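Local structure of adhesin (Neisseria gonorrhoeae, 6GQ4) at residues A[11-16]-A[80-85]; A[15-20]-A[98-103]; A[50-55]-A[64-69]. The protein probably acts as a gonococcal adhesin, is a target of bactericidal antibodies and, like related proteins of the MliC/ACP-like clan, may inhibit lysozyme. All blocks are in the same frame, centred on the assembly; numbering follows the deposited sequence.

Contact 1 (A[11-16]-A[80-85]). With NA (sodium ion), chain B.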
loop_
_atom_site.group_PDB
_atom_site.type_symbol
_atom_site.label_atom_id
_atom_site.label_comp_id
_atom_site.label_asym_id
_atom_site.label_seq_id
_atom_site.Cartn_x
_atom_site.Cartn_y
_atom_site.Cartn_z
ATOM N N LYS A 11 -8.220 -4.780 -5.419
ATOM C CA LYS A 11 -7.380 -5.937 -5.471
ATOM C C LYS A 11 -6.599 -5.987 -4.145
ATOM O O LYS A 11 -6.172 -4.937 -3.651
ATOM C CB LYS A 11 -6.413 -5.842 -6.664
ATOM C CG LYS A 11 -7.025 -5.556 -8.045
ATOM C CD LYS A 11 -7.490 -6.737 -8.766
ATOM C CE LYS A 11 -8.167 -6.364 -10.066
ATOM N NZ LYS A 11 -9.410 -7.152 -10.229
ATOM N N THR A 12 -6.296 -7.185 -3.667
ATOM C CA THR A 12 -5.702 -7.380 -2.379
ATOM C C THR A 12 -4.368 -8.114 -2.544
ATOM O O THR A 12 -4.279 -9.070 -3.328
ATOM C CB THR A 12 -6.644 -8.046 -1.378
ATOM O OG1 THR A 12 -7.797 -7.236 -1.178
ATOM C CG2 THR A 12 -6.022 -8.191 -0.018
ATOM N N VAL A 13 -3.333 -7.633 -1.815
ATOM C CA VAL A 13 -2.029 -8.294 -1.791
ATOM C C VAL A 13 -1.659 -8.634 -0.340
ATOM O O VAL A 13 -1.865 -7.805 0.542
ATOM C CB VAL A 13 -0.911 -7.473 -2.464
ATOM C CG1 VAL A 13 0.392 -8.225 -2.496
ATOM C CG2 VAL A 13 -1.247 -7.048 -3.875
ATOM N N SER A 14 -1.147 -9.862 -0.134
ATOM C CA SER A 14 -0.613 -10.354 1.136
ATOM C C SER A 14 0.913 -10.168 1.146
ATOM O O SER A 14 1.612 -10.557 0.185
ATOM C CB SER A 14 -0.989 -11.783 1.360
ATOM O OG SER A 14 -2.363 -11.894 1.704
ATOM N N TYR A 15 1.424 -9.581 2.230
ATOM C CA TYR A 15 2.882 -9.363 2.337
ATOM C C TYR A 15 3.495 -10.064 3.557
ATOM O O TYR A 15 2.831 -10.260 4.571
ATOM C CB TYR A 15 3.185 -7.878 2.488
ATOM C CG TYR A 15 2.667 -7.039 1.371
ATOM C CD1 TYR A 15 1.380 -6.545 1.374
ATOM C CD2 TYR A 15 3.509 -6.703 0.345
ATOM C CE1 TYR A 15 0.907 -5.763 0.327
ATOM C CE2 TYR A 15 3.051 -5.935 -0.704
ATOM C CZ TYR A 15 1.757 -5.454 -0.712
ATOM O OH TYR A 15 1.319 -4.678 -1.794
ATOM N N VAL A 16 4.788 -10.381 3.433
ATOM C CA VAL A 16 5.615 -10.784 4.543
ATOM C C VAL A 16 6.696 -9.717 4.753
ATOM O O VAL A 16 7.400 -9.310 3.826
ATOM C CB VAL A 16 6.177 -12.207 4.345
ATOM C CG1 VAL A 16 5.025 -13.195 4.269
ATOM C CG2 VAL A 16 7.078 -12.341 3.116
ATOM N N SER A 80 1.865 -3.542 -12.258
ATOM C CA SER A 80 3.025 -3.570 -11.377
ATOM C C SER A 80 2.698 -3.976 -9.933
ATOM O O SER A 80 3.631 -4.347 -9.212
ATOM C CB SER A 80 3.743 -2.223 -11.343
ATOM O OG SER A 80 3.048 -1.306 -10.494
ATOM N N TYR A 81 1.429 -3.836 -9.524
ATOM C CA TYR A 81 1.117 -3.658 -8.126
ATOM C C TYR A 81 1.477 -4.912 -7.327
ATOM O O TYR A 81 1.768 -4.797 -6.097
ATOM C CB TYR A 81 -0.311 -3.182 -7.891
ATOM C CG TYR A 81 -1.311 -4.277 -8.024
ATOM C CD1 TYR A 81 -1.614 -4.793 -9.285
ATOM C CD2 TYR A 81 -1.811 -4.943 -6.915
ATOM C CE1 TYR A 81 -2.517 -5.840 -9.413
ATOM C CE2 TYR A 81 -2.723 -5.965 -7.049
ATOM C CZ TYR A 81 -3.026 -6.457 -8.297
ATOM O OH TYR A 81 -3.883 -7.516 -8.412
ATOM N N ARG A 82 1.424 -6.110 -7.937
ATOM C CA ARG A 82 1.658 -7.307 -7.114
ATOM C C ARG A 82 3.140 -7.673 -6.997
ATOM O O ARG A 82 3.486 -8.622 -6.273
ATOM C CB ARG A 82 0.934 -8.544 -7.644
ATOM C CG ARG A 82 -0.514 -8.342 -8.065
ATOM C CD ARG A 82 -1.265 -9.664 -8.297
ATOM N NE ARG A 82 -1.448 -10.408 -7.064
ATOM C CZ ARG A 82 -2.393 -10.193 -6.135
ATOM N NH1 ARG A 82 -3.484 -9.444 -6.354
ATOM N NH2 ARG A 82 -2.233 -10.806 -4.981
ATOM N N LYS A 83 4.017 -6.903 -7.632
ATOM C CA LYS A 83 5.439 -7.143 -7.557
ATOM C C LYS A 83 6.136 -6.134 -6.649
ATOM O O LYS A 83 7.307 -6.333 -6.348
ATOM C CB LYS A 83 6.038 -7.051 -8.957
ATOM C CG LYS A 83 5.667 -8.193 -9.882
ATOM C CD LYS A 83 6.458 -8.194 -11.187
ATOM C CE LYS A 83 6.124 -7.038 -12.113
ATOM N NZ LYS A 83 4.816 -7.243 -12.772
ATOM N N GLN A 84 5.472 -5.049 -6.242
ATOM C CA GLN A 84 6.206 -3.956 -5.558
ATOM C C GLN A 84 6.315 -4.266 -4.060
ATOM O O GLN A 84 5.336 -4.595 -3.373
ATOM C CB GLN A 84 5.564 -2.590 -5.800
ATOM C CG GLN A 84 5.555 -2.146 -7.265
ATOM C CD GLN A 84 6.905 -1.698 -7.768
ATOM O OE1 GLN A 84 7.941 -2.263 -7.417
ATOM N NE2 GLN A 84 6.908 -0.665 -8.601
ATOM N N PRO A 85 7.525 -4.149 -3.484
ATOM C CA PRO A 85 7.640 -4.198 -2.037
ATOM C C PRO A 85 7.074 -2.890 -1.477
ATOM O O PRO A 85 7.070 -1.865 -2.194
ATOM C CB PRO A 85 9.131 -4.364 -1.769
ATOM C CG PRO A 85 9.832 -4.124 -3.054
ATOM C CD PRO A 85 8.816 -3.959 -4.150
HETATM NA NA NA B . 2.826 -4.995 -3.914
HETATM O O HOH W 1 -6.792 -9.679 -5.444
HETATM O O HOH W 2 2.825 -3.381 -3.611
#

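Contact 2 (A[15-20]-A[98-103]). With NA (sodium ion), chain B.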
loop_
_atom_site.group_PDB
_atom_site.type_symbol
_atom_site.label_atom_id
_atom_site.label_comp_id
_atom_site.label_asym_id
_atom_site.label_seq_id
_atom_site.Cartn_x
_atom_site.Cartn_y
_atom_site.Cartn_z
ATOM N N TYR A 15 1.424 -9.581 2.230
ATOM C CA TYR A 15 2.882 -9.363 2.337
ATOM C C TYR A 15 3.495 -10.064 3.557
ATOM O O TYR A 15 2.831 -10.260 4.571
ATOM C CB TYR A 15 3.185 -7.878 2.488
ATOM C CG TYR A 15 2.667 -7.039 1.371
ATOM C CD1 TYR A 15 1.380 -6.545 1.374
ATOM C CD2 TYR A 15 3.509 -6.703 0.345
ATOM C CE1 TYR A 15 0.907 -5.763 0.327
ATOM C CE2 TYR A 15 3.051 -5.935 -0.704
ATOM C CZ TYR A 15 1.757 -5.454 -0.712
ATOM O OH TYR A 15 1.319 -4.678 -1.794
ATOM N N VAL A 16 4.788 -10.381 3.433
ATOM C CA VAL A 16 5.615 -10.784 4.543
ATOM C C VAL A 16 6.696 -9.717 4.753
ATOM O O VAL A 16 7.400 -9.310 3.826
ATOM C CB VAL A 16 6.177 -12.207 4.345
ATOM C CG1 VAL A 16 5.025 -13.195 4.269
ATOM C CG2 VAL A 16 7.078 -12.341 3.116
ATOM N N CYS A 17 6.779 -9.262 6.003
ATOM C CA CYS A 17 7.635 -8.163 6.382
ATOM C C CYS A 17 8.703 -8.666 7.337
ATOM O O CYS A 17 8.679 -9.845 7.738
ATOM C CB CYS A 17 6.802 -7.052 6.998
ATOM S SG CYS A 17 5.299 -6.694 6.056
ATOM N N GLN A 18 9.609 -7.770 7.720
ATOM C CA GLN A 18 10.604 -8.111 8.695
ATOM C C GLN A 18 9.950 -8.307 10.063
ATOM O O GLN A 18 8.802 -7.918 10.280
ATOM C CB GLN A 18 11.661 -7.015 8.777
ATOM C CG GLN A 18 12.477 -6.894 7.500
ATOM C CD GLN A 18 13.601 -5.904 7.687
ATOM O OE1 GLN A 18 13.802 -5.374 8.789
ATOM N NE2 GLN A 18 14.355 -5.665 6.619
ATOM N N GLN A 19 10.724 -8.919 10.959
ATOM C CA GLN A 19 10.318 -9.234 12.349
ATOM C C GLN A 19 9.045 -10.093 12.374
ATOM O O GLN A 19 8.201 -9.890 13.252
ATOM C CB GLN A 19 10.060 -7.977 13.195
ATOM C CG GLN A 19 11.075 -6.848 13.042
ATOM C CD GLN A 19 12.480 -7.271 13.384
ATOM O OE1 GLN A 19 12.959 -8.319 12.941
ATOM N NE2 GLN A 19 13.156 -6.438 14.175
ATOM N N GLY A 20 8.913 -11.012 11.401
ATOM C CA GLY A 20 7.788 -11.941 11.261
ATOM C C GLY A 20 6.433 -11.264 11.097
ATOM O O GLY A 20 5.414 -11.887 11.321
ATOM N N LYS A 98 7.932 -3.223 7.766
ATOM C CA LYS A 98 9.223 -2.905 7.188
ATOM C C LYS A 98 9.585 -3.962 6.151
ATOM O O LYS A 98 9.422 -5.186 6.404
ATOM C CB LYS A 98 10.324 -2.855 8.259
ATOM C CG LYS A 98 11.666 -2.324 7.778
ATOM C CD LYS A 98 12.628 -1.933 8.908
ATOM C CE LYS A 98 14.042 -1.650 8.428
ATOM N NZ LYS A 98 14.077 -0.683 7.302
ATOM N N ASP A 99 9.983 -3.479 4.958
ATOM C CA ASP A 99 10.619 -4.331 3.985
ATOM C C ASP A 99 9.657 -5.484 3.648
ATOM O O ASP A 99 10.025 -6.642 3.687
ATOM C CB ASP A 99 11.981 -4.721 4.568
ATOM C CG ASP A 99 12.815 -5.672 3.742
ATOM O OD1 ASP A 99 12.953 -5.417 2.535
ATOM O OD2 ASP A 99 13.348 -6.647 4.339
ATOM N N CYS A 100 8.415 -5.127 3.271
ATOM C CA CYS A 100 7.351 -6.074 3.017
ATOM C C CYS A 100 7.365 -6.477 1.550
ATOM O O CYS A 100 7.139 -5.626 0.680
ATOM C CB CYS A 100 5.980 -5.479 3.304
ATOM S SG CYS A 100 5.748 -4.901 5.006
ATOM N N SER A 101 7.609 -7.761 1.253
ATOM C CA SER A 101 7.448 -8.213 -0.127
ATOM C C SER A 101 6.138 -8.974 -0.246
ATOM O O SER A 101 5.616 -9.531 0.727
ATOM C CB SER A 101 8.599 -9.035 -0.627
ATOM O OG SER A 101 9.054 -9.921 0.374
ATOM N N PRO A 102 5.566 -8.998 -1.462
ATOM C CA PRO A 102 4.386 -9.813 -1.712
ATOM C C PRO A 102 4.790 -11.299 -1.636
ATOM O O PRO A 102 5.818 -11.703 -2.197
ATOM C CB PRO A 102 3.918 -9.312 -3.085
ATOM C CG PRO A 102 5.183 -8.844 -3.759
ATOM C CD PRO A 102 6.022 -8.255 -2.651
ATOM N N ARG A 103 3.941 -12.078 -0.957
ATOM C CA ARG A 103 4.115 -13.535 -0.614
ATOM C C ARG A 103 4.188 -14.416 -1.873
ATOM O O ARG A 103 3.272 -14.362 -2.690
ATOM C CB ARG A 103 2.861 -14.101 0.073
ATOM C CG ARG A 103 2.760 -13.913 1.576
ATOM C CD ARG A 103 2.253 -15.156 2.307
ATOM N NE ARG A 103 1.200 -15.932 1.639
ATOM C CZ ARG A 103 -0.098 -15.916 1.969
ATOM N NH1 ARG A 103 -0.842 -17.002 1.768
ATOM N NH2 ARG A 103 -0.647 -14.831 2.520
HETATM NA NA NA B . 2.826 -4.995 -3.914
HETATM O O HOH W 3 8.041 -5.193 9.752
HETATM O O HOH W 2 2.825 -3.381 -3.611
#

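Contact 3 (A[50-55]-A[64-69])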
loop_
_atom_site.group_PDB
_atom_site.type_symbol
_atom_site.label_atom_id
_atom_site.label_comp_id
_atom_site.label_asym_id
_atom_site.label_seq_id
_atom_site.Cartn_x
_atom_site.Cartn_y
_atom_site.Cartn_z
ATOM N N PRO A 50 -5.793 7.267 1.183
ATOM C CA PRO A 50 -5.938 7.696 -0.232
ATOM C C PRO A 50 -4.570 7.963 -0.863
ATOM O O PRO A 50 -3.599 8.357 -0.160
ATOM C CB PRO A 50 -6.713 9.014 -0.140
ATOM C CG PRO A 50 -7.403 8.897 1.202
ATOM C CD PRO A 50 -6.408 8.214 2.121
ATOM N N ILE A 51 -4.442 7.739 -2.166
ATOM C CA ILE A 51 -3.202 8.059 -2.834
ATOM C C ILE A 51 -2.889 9.549 -2.603
ATOM O O ILE A 51 -3.763 10.410 -2.584
ATOM C CB ILE A 51 -3.226 7.702 -4.332
ATOM C CG1 ILE A 51 -1.805 7.729 -4.922
ATOM C CG2 ILE A 51 -4.209 8.574 -5.152
ATOM C CD1 ILE A 51 -1.704 7.139 -6.310
ATOM N N ASN A 52 -1.615 9.809 -2.282
ATOM C CA ASN A 52 -1.178 11.167 -1.977
ATOM C C ASN A 52 -0.504 11.741 -3.230
ATOM O O ASN A 52 0.587 11.337 -3.607
ATOM C CB ASN A 52 -0.248 11.168 -0.753
ATOM C CG ASN A 52 0.097 12.569 -0.333
ATOM O OD1 ASN A 52 0.403 13.377 -1.197
ATOM N ND2 ASN A 52 0.097 12.845 0.983
ATOM N N LEU A 53 -1.234 12.581 -3.945
ATOM C CA LEU A 53 -0.739 13.117 -5.181
ATOM C C LEU A 53 0.186 14.326 -4.958
ATOM O O LEU A 53 0.764 14.818 -5.954
ATOM C CB LEU A 53 -1.945 13.515 -6.041
ATOM C CG LEU A 53 -2.893 12.380 -6.428
ATOM C CD1 LEU A 53 -4.055 12.879 -7.261
ATOM C CD2 LEU A 53 -2.170 11.261 -7.120
ATOM N N ASP A 54 0.314 14.824 -3.737
ATOM C CA ASP A 54 1.360 15.819 -3.386
ATOM C C ASP A 54 2.761 15.186 -3.323
ATOM O O ASP A 54 3.754 15.832 -3.711
ATOM C CB ASP A 54 1.003 16.534 -2.091
ATOM C CG ASP A 54 -0.335 17.254 -2.162
ATOM O OD1 ASP A 54 -0.670 17.771 -3.254
ATOM O OD2 ASP A 54 -0.988 17.394 -1.094
ATOM N N LYS A 55 2.844 13.932 -2.910
ATOM C CA LYS A 55 4.087 13.245 -2.717
ATOM C C LYS A 55 4.456 12.272 -3.832
ATOM O O LYS A 55 5.646 12.076 -4.076
ATOM C CB LYS A 55 4.024 12.502 -1.383
ATOM C CG LYS A 55 4.030 13.446 -0.205
ATOM C CD LYS A 55 4.679 12.899 1.025
ATOM C CE LYS A 55 3.835 11.814 1.603
ATOM N NZ LYS A 55 3.741 11.910 3.077
ATOM N N GLY A 64 -1.771 8.047 1.987
ATOM C CA GLY A 64 -2.044 8.566 3.325
ATOM C C GLY A 64 -1.710 10.040 3.429
ATOM O O GLY A 64 -0.966 10.606 2.619
ATOM N N LYS A 65 -2.336 10.694 4.384
ATOM C CA LYS A 65 -2.052 12.119 4.728
ATOM C C LYS A 65 -0.825 12.221 5.631
ATOM O O LYS A 65 -0.603 11.343 6.452
ATOM C CB LYS A 65 -3.225 12.728 5.504
ATOM C CG LYS A 65 -4.491 12.948 4.683
ATOM C CD LYS A 65 -4.423 14.149 3.744
ATOM C CE LYS A 65 -4.552 15.475 4.459
ATOM N NZ LYS A 65 -5.534 16.339 3.772
ATOM N N GLU A 66 -0.128 13.363 5.574
ATOM C CA GLU A 66 0.860 13.775 6.670
ATOM C C GLU A 66 0.155 13.709 8.010
ATOM O O GLU A 66 -0.962 14.218 8.089
ATOM C CB GLU A 66 1.284 15.246 6.618
ATOM C CG GLU A 66 1.929 15.630 5.322
ATOM C CD GLU A 66 3.105 14.776 4.902
ATOM O OE1 GLU A 66 3.873 14.350 5.790
ATOM O OE2 GLU A 66 3.243 14.521 3.693
ATOM N N GLY A 67 0.802 13.130 9.043
ATOM C CA GLY A 67 0.184 13.017 10.325
ATOM C C GLY A 67 -0.526 11.674 10.536
ATOM O O GLY A 67 -0.958 11.366 11.654
ATOM N N GLY A 68 -0.660 10.875 9.469
ATOM C CA GLY A 68 -1.333 9.580 9.549
ATOM C C GLY A 68 -0.399 8.442 9.174
ATOM O O GLY A 68 0.840 8.625 8.972
ATOM N N TYR A 69 -1.026 7.248 9.006
ATOM C CA TYR A 69 -0.291 6.148 8.463
ATOM C C TYR A 69 0.003 6.436 6.992
ATOM O O TYR A 69 -0.880 6.927 6.290
ATOM C CB TYR A 69 -1.056 4.825 8.607
ATOM C CG TYR A 69 -1.085 4.287 10.006
ATOM C CD1 TYR A 69 -0.068 3.469 10.485
ATOM C CD2 TYR A 69 -2.132 4.589 10.875
ATOM C CE1 TYR A 69 -0.089 2.976 11.781
ATOM C CE2 TYR A 69 -2.182 4.074 12.155
ATOM C CZ TYR A 69 -1.145 3.280 12.623
ATOM O OH TYR A 69 -1.168 2.780 13.895
HETATM O O HOH W 4 1.365 15.245 2.007
#

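Contact 1 (A[11-16]-A[80-85])
Y81, R82 and Q84, from the loop between strands 70-73 and 86-89, pack on K11, T12, V13 and Y15 of strand 9-16, a loop-on-strand contact built partly round a sodium ion. The chain, an ACP-like domain, is an antiparallel sheet of eight strands, probably closed into a barrel, and strand 9-16 runs near the middle of the strand order. Sodium is bound by Y15 OH at 2.6 Å, and by Y81 O at 2.4 Å and Q84 O at 2.6 Å. One phenol oxygen and two backbone carbonyls thus tie the loop to the strand. Q84 O lies at the edge of the Y15 ring, near its plane. The Y15 hydroxyl also hydrogen-bonds Y27 OH on the neighbouring strand 22-29.

Apolar packing flanks the ion. V13 CG1 lies over one face of the Y15 ring, offset toward the rim, while V13 CG2 touches Y81 CE2 at 3.7 Å. V13 CG2 also sits over one face of the R82 guanidinium, again off centre. The K11 side chain crosses Y81 at about a right angle, with K11 CB 3.5 Å from Y81 OH. F29 meets the Y81 ring edge-to-face.

R82 grips T12 O end-on. R82 NH1 and NH2 both donate to T12 O, each at 3.2 Å, in bent bonds (about 140°). NH2 arrives on a lone pair in the carbonyl plane, NH1 from above that plane. R82 NH1 also donates to Y81 OH at 2.8 Å, close to the guanidinium plane.

Contact 2 (A[15-20]-A[98-103])
C17 and C100 are joined by a disulfide, with C17 SG and C100 SG 2.1 Å apart and a torsion of 106° about the bond. Next to it, V16 and S101 form an antiparallel hydrogen-bonded pair. V16 N donates to S101 O at 3.0 Å, and S101 N returns a bond to V16 O, also at 3.0 Å. Y15 pairs with P102 as a non-hydrogen-bonded pair, and Y15 CB packs on C100 CB at 3.8 Å.

On the other side of the disulfide the chain turns a corner at D99. Q18 N still reaches K98 O at 2.9 Å, in a nearly straight bond (173°). The Q18 side chain, extended beyond CG, adds a second link. Q18 NE2 donates to D99 OD2 at 2.7 Å. D99 OD2 lies near the Q18 amide plane, while NE2 approaches it from above the carboxylate plane, and the two flat groups stand 82° apart. Q18 OE1 lies against the aliphatic part of K98. A water bridges Q18 O and K98 N.

Further out, V16 CG1 rests on R103 CG at 3.6 Å, the two side chains crossing at about a right angle. R103 NH1 makes a salt bridge to E105. C100 is bonded through its backbone to I86, so strand 95-102 is flanked by strand 86-89 on its other edge. This is an antiparallel strand pair, 9-16 with 95-102, stapled by a disulfide where strand 9-16 ends and beside the corner at D99.

Contact 3 (A[50-55]-A[64-69])
P50 and N52 meet G64 where the two outermost strands of the sheet, 45-50 and 61-63, come together. Each segment carries a small motif: an Asx motif at N52 and a type II beta turn from K65 to G68. The join is consistent with a sheet closed into a barrel, since N52 is also bonded through its backbone to F62.

Backbone bonding is simple. G64 N donates to P50 O at 2.8 Å. G64 has no side chain, and Y69 O lies close on the side where one would start. In the turn, G68 N donates to K65 O, and G67 holds a positive phi.

The amide of N52 forms the second group of bonds. With CG anti to the backbone N (chi1 -174°), the amide is carried toward G64. N52 ND2 donates to G64 O at 3.0 Å, in an almost straight bond (167°) that lies in both the amide and the carbonyl planes. N52 OD1 accepts from K55 N at 3.0 Å, the bond that defines the Asx motif. A weak bond from D54 N reaches the same oxygen. The buried amide is therefore bonded at both its oxygen and its nitrogen.

A charged pair completes the contact. K55 and E66 reach toward each other tip to tip, and K55 NZ makes a salt bridge to E66 OE2 at 2.7 Å. K55 NZ approaches OE2 from above the carboxylate plane, 40° out of it. E66 OE2 has a second donor, a water at 2.6 Å, which in turn accepts from N52 ND2 at 2.9 Å.

Overall arrangement
Contacts 1 and 2 are neighbours, with centres 10 Å apart. Both start from strand 9-16 and share Y15 and V16. Y15 is the common piece: its hydroxyl serves the sodium site, and its backbone pairs with strand 95-102. They also touch directly, through a probable hydrogen bond from R103 N to S14 O at 3.0 Å and by packing of V13 on P102. Contact 3 lies on the opposite side of the chain's centre. Its centre is 19 Å from that of contact 1 and 21 Å from that of contact 2, and nearest atoms are about 11 Å away in each case. In sequence it is nested inside the loops that contacts 1 and 2 close.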